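Local coordinates for transcriptional regulator (Methanobacterium thermoautotrophicum, PDB 3BPV), which probably binds DNA as a two-chain MarR-family transcription factor built on the winged-helix motif, acting as a transcriptional repressor, at residues Ala30-Ala33 against Cys34-Ile38; Pro42-Gln46 against Asp47-Thr51. All blocks are in the same frame, centred on the assembly; numbering follows the deposited sequence.

Followed from the N terminus, the chain first makes contact 1 inside helix 29-40, where each backbone bond spans four residues and closes a single helical turn. After that helix ends, the chain passes through residues 42-45 and enters helix 46-53; contact 2 closes this entry, joining the loop to the first turn of the new helix. The two contacts are in series, neither nested nor crossed, with centres about 11 Å apart. They touch by packing: Arg37 CG lies 3.3 Å from Leu49 CD1, and Cys34 SG is 4.0 Å from Leu49 CD2. Leu49 thus ties the start of helix 46-53 to the middle and C-terminal half of helix 29-40.

Contact 1. Residues Ala30-Ala33 against Cys34-Ile38; sequences AQVA and CLLRI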
# COMPACT_ATOMS: atom_id res chain seq x y z
N ALA A 30 -4.81 2.03 6.41
CA ALA A 30 -4.31 3.38 6.17
C ALA A 30 -4.35 4.23 7.44
O ALA A 30 -3.41 4.99 7.71
CB ALA A 30 -5.13 4.05 5.07
N GLN A 31 -5.42 4.12 8.22
CA GLN A 31 -5.52 4.89 9.46
C GLN A 31 -4.50 4.41 10.49
O GLN A 31 -3.90 5.22 11.19
CB GLN A 31 -6.91 4.78 10.06
CG GLN A 31 -8.01 5.46 9.29
CD GLN A 31 -9.34 5.26 9.97
OE1 GLN A 31 -9.62 5.87 10.99
NE2 GLN A 31 -10.17 4.39 9.40
N VAL A 32 -4.32 3.10 10.60
CA VAL A 32 -3.35 2.57 11.54
C VAL A 32 -1.95 3.07 11.20
O VAL A 32 -1.20 3.46 12.09
CB VAL A 32 -3.36 1.02 11.54
CG1 VAL A 32 -2.15 0.48 12.29
CG2 VAL A 32 -4.64 0.52 12.19
N ALA A 33 -1.60 3.07 9.92
CA ALA A 33 -0.28 3.53 9.51
C ALA A 33 -0.07 4.97 9.94
O ALA A 33 0.98 5.31 10.49
CB ALA A 33 -0.13 3.40 8.00
N CYS A 34 -1.06 5.82 9.69
CA CYS A 34 -0.95 7.23 10.08
C CYS A 34 -0.86 7.37 11.60
O CYS A 34 -0.04 8.13 12.12
CB CYS A 34 -2.17 8.02 9.58
SG CYS A 34 -2.13 8.37 7.81
N LEU A 35 -1.70 6.63 12.31
CA LEU A 35 -1.70 6.70 13.76
C LEU A 35 -0.34 6.32 14.34
O LEU A 35 0.19 7.02 15.20
CB LEU A 35 -2.78 5.78 14.33
CG LEU A 35 -3.04 5.90 15.83
CD1 LEU A 35 -3.52 7.29 16.17
CD2 LEU A 35 -4.09 4.87 16.25
N LEU A 36 0.24 5.22 13.87
CA LEU A 36 1.53 4.79 14.38
C LEU A 36 2.63 5.78 14.04
O LEU A 36 3.54 6.00 14.84
CB LEU A 36 1.90 3.40 13.86
CG LEU A 36 0.98 2.26 14.33
CD1 LEU A 36 1.44 0.94 13.73
CD2 LEU A 36 1.00 2.19 15.86
N ARG A 37 2.55 6.38 12.86
CA ARG A 37 3.56 7.35 12.46
C ARG A 37 3.49 8.62 13.31
O ARG A 37 4.52 9.18 13.68
CB ARG A 37 3.40 7.72 10.98
CG ARG A 37 4.52 8.58 10.43
CD ARG A 37 5.80 7.79 10.26
NE ARG A 37 6.89 8.64 9.78
CZ ARG A 37 7.47 9.59 10.52
NH1 ARG A 37 7.07 9.80 11.76
NH2 ARG A 37 8.44 10.32 10.00
N ILE A 38 2.28 9.07 13.63
CA ILE A 38 2.12 10.26 14.46
C ILE A 38 2.55 9.94 15.88
O ILE A 38 3.14 10.77 16.58
CB ILE A 38 0.66 10.74 14.46
CG1 ILE A 38 0.24 11.11 13.03
CG2 ILE A 38 0.51 11.96 15.37
CD1 ILE A 38 -1.25 11.29 12.87
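Val32 and Leu36 sit one turn apart on helix 29-40, their side chains parallel and adjacent. Leu36 CG, placed beside its own backbone N (chi1 -65°), comes within 3.3 Å of Val32 O, and its CD1 then reaches Val32 CG1 at 3.9 Å. The carbonyl of Val32 is therefore both bonded and screened: Leu36 N donates to Val32 O at 2.9 Å while the leucine branch leans against the same oxygen. With an alanine at Leu36, Val32 CG1 would probably lose its partner one turn on, and that flank of the Val32 carbonyl would probably be less covered. The other carbonyls are satisfied in the same i to i+4 pattern, Ala30 O by Cys34 N (3.2 Å), Gln31 O by Leu35 N (2.8 Å) and Ala33 O by Arg37 N (3.0 Å), the last with a less straight N-H angle of 153°. The side-chain donors look elsewhere. Gln31 NE2 bonds to Asn26 O and Thr28 OG1, just before the helix begins; Arg37 NH1 makes a salt bridge with Glu41, and the guanidinium has a cation-pi contact with Phe52. The turn is packed on several sides within the winged-helix domain: Val32, Leu35 and Leu36 on helix 97-111, Gln31 and Cys34 on helix 57-69, Cys34 and Arg37 on helix 46-53, and Ala33 meets Lys4 of the second subunit.

Contact 2. Residues Pro42-Gln46 against Asp47-Thr51; sequences PGIKQ and DELAT
Glu48 is aimed back at Lys45 by its first torsion: CG lies beside the backbone N (chi1 -61°), and the extended chain beyond it carries the carboxylate over the start of helix 46-53. Lys45, the N-cap residue, bends at chi2 (66°) and runs alongside, its CD 3.3 Å from Glu48 OE1. The motif is one half of a capping box: Lys45 N donates to Glu48 OE1 at 2.9 Å with an N-H angle of 165°, meeting the oxygen on its anti side and somewhat out of the carboxylate plane. The reciprocal half is absent, since a lysine side chain offers no acceptor to the N-H of Glu48. That N-H makes just a weak bond to Lys45 O, which also takes the straighter bond from Leu49 N at 2.9 Å. Just outside the cap, Ile44 and Leu49 form a hydrophobic staple, the residue before the N-cap meeting the fourth residue after it, with their CD1 atoms 4.1 Å apart. Ile44 also slides its CG1 past Glu48 CB (3.8 Å). Asp47 OD1 sits 3.5 Å from Lys45 CB and forms a salt bridge with Arg84, beyond the segments. Two carboxylates in the first turn would probably be stabilised by the positive end of the helix dipole. In the winged-helix fold this cap starts the helix that precedes helix 57-69, probably the DNA-recognition helix as in other MarR proteins, while backbone hydrogen bonds of Gly43 and Ile44 with Leu87 tie the loop to the wing strand 84-89. The lysine and glutamate charges do not touch directly; a water bridges them, 2.8 Å from Lys45 NZ and 3.2 Å from Glu48 OE2.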
# COMPACT_ATOMS: atom_id res chain seq x y z
N PRO A 42 5.28 12.82 17.64
CA PRO A 42 4.30 13.80 18.10
C PRO A 42 4.59 15.20 17.59
O PRO A 42 5.72 15.69 17.69
CB PRO A 42 4.39 13.69 19.62
CG PRO A 42 5.79 13.24 19.86
CD PRO A 42 5.98 12.20 18.78
N GLY A 43 3.57 15.84 17.02
CA GLY A 43 3.74 17.19 16.50
C GLY A 43 4.09 17.26 15.02
O GLY A 43 4.23 18.35 14.47
N ILE A 44 4.23 16.11 14.38
CA ILE A 44 4.56 16.09 12.96
C ILE A 44 3.49 16.87 12.21
O ILE A 44 2.30 16.80 12.53
CB ILE A 44 4.63 14.63 12.43
CG1 ILE A 44 5.14 14.63 10.98
CG2 ILE A 44 3.26 13.97 12.52
CD1 ILE A 44 5.39 13.24 10.42
N LYS A 45 3.92 17.65 11.21
CA LYS A 45 2.99 18.43 10.40
C LYS A 45 2.26 17.49 9.45
O LYS A 45 2.83 16.50 8.99
CB LYS A 45 3.73 19.49 9.58
CG LYS A 45 4.00 20.82 10.30
CD LYS A 45 4.96 20.67 11.46
CE LYS A 45 5.30 22.04 12.03
NZ LYS A 45 6.17 21.94 13.22
N GLN A 46 1.01 17.81 9.14
CA GLN A 46 0.23 16.98 8.23
C GLN A 46 0.93 16.88 6.89
O GLN A 46 0.97 15.81 6.29
CB GLN A 46 -1.17 17.55 8.04
CG GLN A 46 -2.02 16.75 7.05
CD GLN A 46 -3.47 17.20 7.03
OE1 GLN A 46 -4.01 17.63 8.05
NE2 GLN A 46 -4.11 17.08 5.87
N ASP A 47 1.48 17.99 6.40
CA ASP A 47 2.16 17.95 5.11
C ASP A 47 3.42 17.10 5.18
O ASP A 47 3.83 16.52 4.17
CB ASP A 47 2.48 19.36 4.60
CG ASP A 47 3.40 20.14 5.52
OD1 ASP A 47 2.89 20.84 6.41
OD2 ASP A 47 4.63 20.05 5.34
N GLU A 48 4.03 17.00 6.36
CA GLU A 48 5.24 16.18 6.53
C GLU A 48 4.84 14.71 6.53
O GLU A 48 5.58 13.85 6.02
CB GLU A 48 5.97 16.55 7.83
CG GLU A 48 6.43 18.01 7.86
CD GLU A 48 7.12 18.39 9.15
OE1 GLU A 48 6.62 18.04 10.24
OE2 GLU A 48 8.18 19.05 9.07
N LEU A 49 3.69 14.41 7.12
CA LEU A 49 3.20 13.03 7.14
C LEU A 49 2.86 12.64 5.70
O LEU A 49 3.16 11.53 5.27
CB LEU A 49 1.96 12.92 8.03
CG LEU A 49 1.45 11.50 8.27
CD1 LEU A 49 2.46 10.75 9.13
CD2 LEU A 49 0.10 11.53 8.97
N ALA A 50 2.24 13.56 4.96
CA ALA A 50 1.88 13.31 3.56
C ALA A 50 3.13 13.03 2.75
O ALA A 50 3.17 12.11 1.93
CB ALA A 50 1.16 14.51 2.99
N THR A 51 4.17 13.84 2.95
CA THR A 51 5.41 13.66 2.22
C THR A 51 6.04 12.32 2.57
O THR A 51 6.55 11.61 1.70
CB THR A 51 6.40 14.79 2.54
OG1 THR A 51 5.83 16.04 2.14
CG2 THR A 51 7.72 14.58 1.79
O HOH W 1 8.11 20.31 12.06